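Local atomic coordinates of Atp-dependent DNA ligase (Psychromonas sp., PDB entry 4D05), a protein that probably seals breaks in the DNA backbone at the expense of ATP, working through an enzyme-adenylate intermediate. Residues N206-F218 and K240-V252. Sequence-based numbering, arbitrary orientation.
Sequences NEEGVTFKIGSGF and KTNNNIPRFASFV
Phe212 lies with one ring face under Pro246, whose CD sits over that face, 3.9 Å from the Phe212 ring centroid, a CH-pi contact inside the OB-fold domain of the ligase. Here strand 211-214 and strand 250-256, the two outer strands of a five-stranded antiparallel sheet, curl toward each other as in a closing beta-barrel, and residues 240-249 fill in beside them. With CG wedged between the backbone N and the carbonyl carbon (chi1 61°), the Phe212 ring is carried in among Ile245 CG2, Pro246 and Ala249 CB; Tyr235 packs edge-to-face against the same ring. Val210 CG1 extends this apolar strip to Ile245 CG1.

At the turn 206-209 the contact becomes polar. Glu208 offers OE2, through its syn lone pair, to Lys240 NZ in a 2.9 Å salt bridge, while OE1 is met from above the carboxylate plane by Asn244 ND2 (N-H...O 164°). Since Lys240 NZ also donates to Asn244 OD1, the three side chains close a ring of bonds. Cut back to alanine, Asn244 would probably leave Glu208 OE1 without this donor and the lysine ammonium freer to swing. A water ties Asn206 ND2, Glu208 OE2 and the carbonyl O of Asn244 together, and Asn206 OD1 forms an Asx turn with Glu208 N.

Toward the other end, Ile214 CG2 lies against the backbone at Ser250 and Phe251. The Phe218 and Phe251 rings are nearly parallel (18°) but slid apart, with Phe251 CB over the Phe218 face. Just beside them, Phe251 N donates to Ser216 O at 2.9 Å, almost straight.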
loop_
_atom_site.group_PDB
_atom_site.type_symbol
_atom_site.label_atom_id
_atom_site.label_comp_id
_atom_site.label_asym_id
_atom_site.label_seq_id
_atom_site.Cartn_x
_atom_site.Cartn_y
_atom_site.Cartn_z
ATOM N N ASN A 206 3.971 -2.409 -22.286
ATOM C CA ASN A 206 4.177 -1.853 -20.959
ATOM C C ASN A 206 5.648 -1.671 -20.635
ATOM O O ASN A 206 6.535 -1.918 -21.484
ATOM C CB ASN A 206 3.431 -2.655 -19.870
ATOM C CG ASN A 206 4.070 -4.005 -19.562
ATOM O OD1 ASN A 206 5.151 -4.332 -20.051
ATOM N ND2 ASN A 206 3.389 -4.804 -18.743
ATOM N N GLU A 207 5.914 -1.204 -19.413
ATOM C CA GLU A 207 7.265 -0.828 -19.064
ATOM C C GLU A 207 8.167 -2.052 -18.829
ATOM O O GLU A 207 9.385 -1.928 -18.767
ATOM C CB GLU A 207 7.236 0.172 -17.895
ATOM C CG GLU A 207 6.242 1.322 -18.224
ATOM C CD GLU A 207 6.347 2.544 -17.318
ATOM O OE1 GLU A 207 6.273 2.389 -16.080
ATOM O OE2 GLU A 207 6.482 3.672 -17.865
ATOM N N GLU A 208 7.584 -3.237 -18.769
ATOM C CA GLU A 208 8.390 -4.454 -18.699
ATOM C C GLU A 208 8.656 -5.058 -20.075
ATOM O O GLU A 208 9.306 -6.109 -20.168
ATOM C CB GLU A 208 7.695 -5.523 -17.863
ATOM C CG GLU A 208 7.648 -5.292 -16.373
ATOM C CD GLU A 208 6.986 -6.480 -15.687
ATOM O OE1 GLU A 208 7.659 -7.505 -15.455
ATOM O OE2 GLU A 208 5.784 -6.420 -15.421
ATOM N N GLY A 209 8.147 -4.409 -21.128
ATOM C CA GLY A 209 8.377 -4.853 -22.492
ATOM C C GLY A 209 7.374 -5.888 -22.983
ATOM O O GLY A 209 7.622 -6.567 -23.996
ATOM N N VAL A 210 6.254 -6.026 -22.268
ATOM C CA VAL A 210 5.228 -6.973 -22.660
ATOM C C VAL A 210 4.144 -6.279 -23.481
ATOM O O VAL A 210 3.623 -5.218 -23.093
ATOM C CB VAL A 210 4.595 -7.631 -21.430
ATOM C CG1 VAL A 210 3.469 -8.559 -21.857
ATOM C CG2 VAL A 210 5.670 -8.368 -20.626
ATOM N N THR A 211 3.833 -6.850 -24.637
ATOM C CA THR A 211 2.753 -6.359 -25.475
ATOM C C THR A 211 1.501 -7.215 -25.235
ATOM O O THR A 211 1.550 -8.453 -25.249
ATOM C CB THR A 211 3.144 -6.396 -26.970
ATOM O OG1 THR A 211 4.243 -5.525 -27.177
ATOM C CG2 THR A 211 2.006 -5.955 -27.867
ATOM N N PHE A 212 0.373 -6.550 -25.044
ATOM C CA PHE A 212 -0.885 -7.249 -24.753
ATOM C C PHE A 212 -2.085 -6.431 -25.114
ATOM O O PHE A 212 -1.992 -5.211 -25.338
ATOM C CB PHE A 212 -0.973 -7.697 -23.276
ATOM C CG PHE A 212 -0.930 -6.570 -22.296
ATOM C CD1 PHE A 212 0.284 -5.999 -21.938
ATOM C CD2 PHE A 212 -2.108 -6.068 -21.740
ATOM C CE1 PHE A 212 0.330 -4.934 -21.023
ATOM C CE2 PHE A 212 -2.087 -5.036 -20.815
ATOM C CZ PHE A 212 -0.851 -4.454 -20.465
ATOM N N LYS A 213 -3.215 -7.129 -25.198
ATOM C CA LYS A 213 -4.497 -6.523 -25.573
ATOM C C LYS A 213 -5.275 -6.023 -24.361
ATOM O O LYS A 213 -5.368 -6.711 -23.358
ATOM C CB LYS A 213 -5.335 -7.577 -26.295
ATOM C CG LYS A 213 -6.696 -7.123 -26.723
ATOM C CD LYS A 213 -7.431 -8.203 -27.491
ATOM C CE LYS A 213 -8.104 -9.200 -26.561
ATOM N NZ LYS A 213 -9.025 -10.039 -27.385
ATOM N N ILE A 214 -5.896 -4.859 -24.496
ATOM C CA ILE A 214 -6.840 -4.338 -23.529
ATOM C C ILE A 214 -8.145 -4.031 -24.238
ATOM O O ILE A 214 -8.192 -3.145 -25.118
ATOM C CB ILE A 214 -6.323 -3.066 -22.817
ATOM C CG1 ILE A 214 -5.065 -3.381 -22.019
ATOM C CG2 ILE A 214 -7.396 -2.474 -21.910
ATOM C CD1 ILE A 214 -4.402 -2.131 -21.454
ATOM N N GLY A 215 -9.204 -4.766 -23.873
ATOM C CA GLY A 215 -10.494 -4.609 -24.549
ATOM C C GLY A 215 -11.598 -4.075 -23.652
ATOM O O GLY A 215 -12.709 -3.861 -24.122
ATOM N N SER A 216 -11.303 -3.877 -22.369
ATOM C CA SER A 216 -12.308 -3.415 -21.406
ATOM C C SER A 216 -11.863 -2.129 -20.712
ATOM O O SER A 216 -10.692 -1.777 -20.731
ATOM C CB SER A 216 -12.575 -4.507 -20.356
ATOM O OG SER A 216 -13.192 -5.608 -21.025
ATOM N N GLY A 217 -12.809 -1.443 -20.090
ATOM C CA GLY A 217 -12.531 -0.211 -19.371
ATOM C C GLY A 217 -12.778 1.040 -20.213
ATOM O O GLY A 217 -12.483 2.142 -19.763
ATOM N N PHE A 218 -13.325 0.887 -21.422
ATOM C CA PHE A 218 -13.587 2.022 -22.291
ATOM C C PHE A 218 -15.040 2.468 -22.175
ATOM O O PHE A 218 -15.959 1.637 -22.193
ATOM C CB PHE A 218 -13.333 1.658 -23.759
ATOM C CG PHE A 218 -11.922 1.241 -24.028
ATOM C CD1 PHE A 218 -10.900 2.191 -24.083
ATOM C CD2 PHE A 218 -11.608 -0.080 -24.234
ATOM C CE1 PHE A 218 -9.588 1.792 -24.346
ATOM C CE2 PHE A 218 -10.318 -0.461 -24.483
ATOM C CZ PHE A 218 -9.312 0.464 -24.542
ATOM N N LYS A 240 -0.166 -11.497 -12.642
ATOM C CA LYS A 240 0.248 -11.818 -13.992
ATOM C C LYS A 240 -0.294 -13.160 -14.414
ATOM O O LYS A 240 -0.534 -14.049 -13.585
ATOM C CB LYS A 240 1.763 -11.881 -14.073
ATOM C CG LYS A 240 2.446 -10.615 -13.612
ATOM C CD LYS A 240 2.234 -9.506 -14.625
ATOM C CE LYS A 240 2.985 -8.233 -14.257
ATOM N NZ LYS A 240 4.432 -8.462 -13.931
ATOM N N THR A 241 -0.479 -13.314 -15.715
ATOM C CA THR A 241 -0.931 -14.577 -16.239
ATOM C C THR A 241 0.263 -15.132 -16.965
ATOM O O THR A 241 1.393 -14.710 -16.705
ATOM C CB THR A 241 -2.192 -14.438 -17.145
ATOM O OG1 THR A 241 -2.629 -15.733 -17.588
ATOM C CG2 THR A 241 -1.912 -13.609 -18.332
ATOM N N ASN A 242 0.030 -16.104 -17.836
ATOM C CA ASN A 242 1.121 -16.685 -18.610
ATOM C C ASN A 242 1.828 -15.587 -19.372
ATOM O O ASN A 242 1.225 -14.553 -19.713
ATOM C CB ASN A 242 0.616 -17.746 -19.598
ATOM C CG ASN A 242 0.003 -18.927 -18.908
ATOM O OD1 ASN A 242 0.710 -19.846 -18.482
ATOM N ND2 ASN A 242 -1.326 -18.911 -18.769
ATOM N N ASN A 243 3.112 -15.799 -19.610
ATOM C CA ASN A 243 3.880 -14.898 -20.460
ATOM C C ASN A 243 4.062 -13.499 -19.857
ATOM O O ASN A 243 4.319 -12.532 -20.606
ATOM C CB ASN A 243 3.213 -14.767 -21.848
ATOM C CG ASN A 243 2.838 -16.118 -22.464
ATOM O OD1 ASN A 243 1.696 -16.344 -22.922
ATOM N ND2 ASN A 243 3.795 -16.990 -22.532
ATOM N N ASN A 244 3.937 -13.401 -18.518
ATOM C CA ASN A 244 4.073 -12.137 -17.795
ATOM C C ASN A 244 3.100 -11.046 -18.258
ATOM O O ASN A 244 3.419 -9.845 -18.224
ATOM C CB ASN A 244 5.496 -11.588 -17.894
ATOM C CG ASN A 244 5.801 -10.595 -16.790
ATOM O OD1 ASN A 244 5.175 -10.626 -15.729
ATOM N ND2 ASN A 244 6.720 -9.674 -17.052
ATOM N N ILE A 245 1.917 -11.462 -18.682
ATOM C CA ILE A 245 0.914 -10.503 -19.109
ATOM C C ILE A 245 0.100 -10.040 -17.890
ATOM O O ILE A 245 -0.364 -10.872 -17.098
ATOM C CB ILE A 245 0.002 -11.109 -20.156
ATOM C CG1 ILE A 245 0.836 -11.491 -21.385
ATOM C CG2 ILE A 245 -1.093 -10.118 -20.499
ATOM C CD1 ILE A 245 0.129 -12.373 -22.420
ATOM N N PRO A 246 -0.090 -8.720 -17.723
ATOM C CA PRO A 246 -0.962 -8.291 -16.612
ATOM C C PRO A 246 -2.353 -8.913 -16.706
ATOM O O PRO A 246 -2.987 -8.926 -17.770
ATOM C CB PRO A 246 -1.035 -6.761 -16.783
ATOM C CG PRO A 246 0.276 -6.418 -17.491
ATOM C CD PRO A 246 0.488 -7.583 -18.446
ATOM N N ARG A 247 -2.815 -9.439 -15.579
ATOM C CA ARG A 247 -4.044 -10.198 -15.538
ATOM C C ARG A 247 -5.257 -9.293 -15.302
ATOM O O ARG A 247 -5.218 -8.358 -14.497
ATOM C CB ARG A 247 -3.915 -11.266 -14.431
ATOM C CG ARG A 247 -4.746 -12.512 -14.615
ATOM C CD ARG A 247 -4.361 -13.620 -13.568
ATOM N NE ARG A 247 -4.336 -13.043 -12.235
ATOM C CZ ARG A 247 -3.596 -13.467 -11.219
ATOM N NH1 ARG A 247 -2.771 -14.514 -11.351
ATOM N NH2 ARG A 247 -3.686 -12.820 -10.060
ATOM N N PHE A 248 -6.335 -9.570 -16.024
ATOM C CA PHE A 248 -7.593 -8.814 -15.922
ATOM C C PHE A 248 -7.355 -7.331 -16.196
ATOM O O PHE A 248 -7.895 -6.471 -15.518
ATOM C CB PHE A 248 -8.234 -9.030 -14.539
ATOM C CG PHE A 248 -8.345 -10.479 -14.168
ATOM C CD1 PHE A 248 -8.893 -11.392 -15.064
ATOM C CD2 PHE A 248 -7.901 -10.937 -12.935
ATOM C CE1 PHE A 248 -8.965 -12.723 -14.732
ATOM C CE2 PHE A 248 -7.983 -12.271 -12.605
ATOM C CZ PHE A 248 -8.517 -13.156 -13.496
ATOM N N ALA A 249 -6.545 -7.042 -17.211
ATOM C CA ALA A 249 -6.155 -5.678 -17.520
ATOM C C ALA A 249 -7.308 -4.883 -18.156
ATOM O O ALA A 249 -8.064 -5.405 -18.984
ATOM C CB ALA A 249 -4.979 -5.710 -18.440
ATOM N N SER A 250 -7.466 -3.648 -17.714
ATOM C CA SER A 250 -8.487 -2.770 -18.235
ATOM C C SER A 250 -7.901 -1.365 -18.378
ATOM O O SER A 250 -6.962 -0.995 -17.696
ATOM C CB SER A 250 -9.714 -2.756 -17.317
ATOM O OG SER A 250 -9.349 -2.279 -16.042
ATOM N N PHE A 251 -8.511 -0.585 -19.244
ATOM C CA PHE A 251 -8.091 0.777 -19.517
ATOM C C PHE A 251 -8.553 1.700 -18.412
ATOM O O PHE A 251 -9.716 1.641 -18.009
ATOM C CB PHE A 251 -8.680 1.241 -20.853
ATOM C CG PHE A 251 -8.358 2.686 -21.204
ATOM C CD1 PHE A 251 -7.097 3.035 -21.636
ATOM C CD2 PHE A 251 -9.323 3.662 -21.138
ATOM C CE1 PHE A 251 -6.803 4.352 -21.951
ATOM C CE2 PHE A 251 -9.036 4.976 -21.464
ATOM C CZ PHE A 251 -7.792 5.318 -21.872
ATOM N N VAL A 252 -7.649 2.546 -17.932
ATOM C CA VAL A 252 -8.010 3.599 -16.984
ATOM C C VAL A 252 -8.112 4.943 -17.705
ATOM O O VAL A 252 -9.212 5.441 -17.899
ATOM C CB VAL A 252 -7.049 3.684 -15.808
ATOM C CG1 VAL A 252 -7.536 4.703 -14.788
ATOM C CG2 VAL A 252 -6.977 2.342 -15.120
HETATM O O HOH W 1 4.025 -7.191 -17.377
HETATM O O HOH W 2 -9.150 -5.674 -21.223
#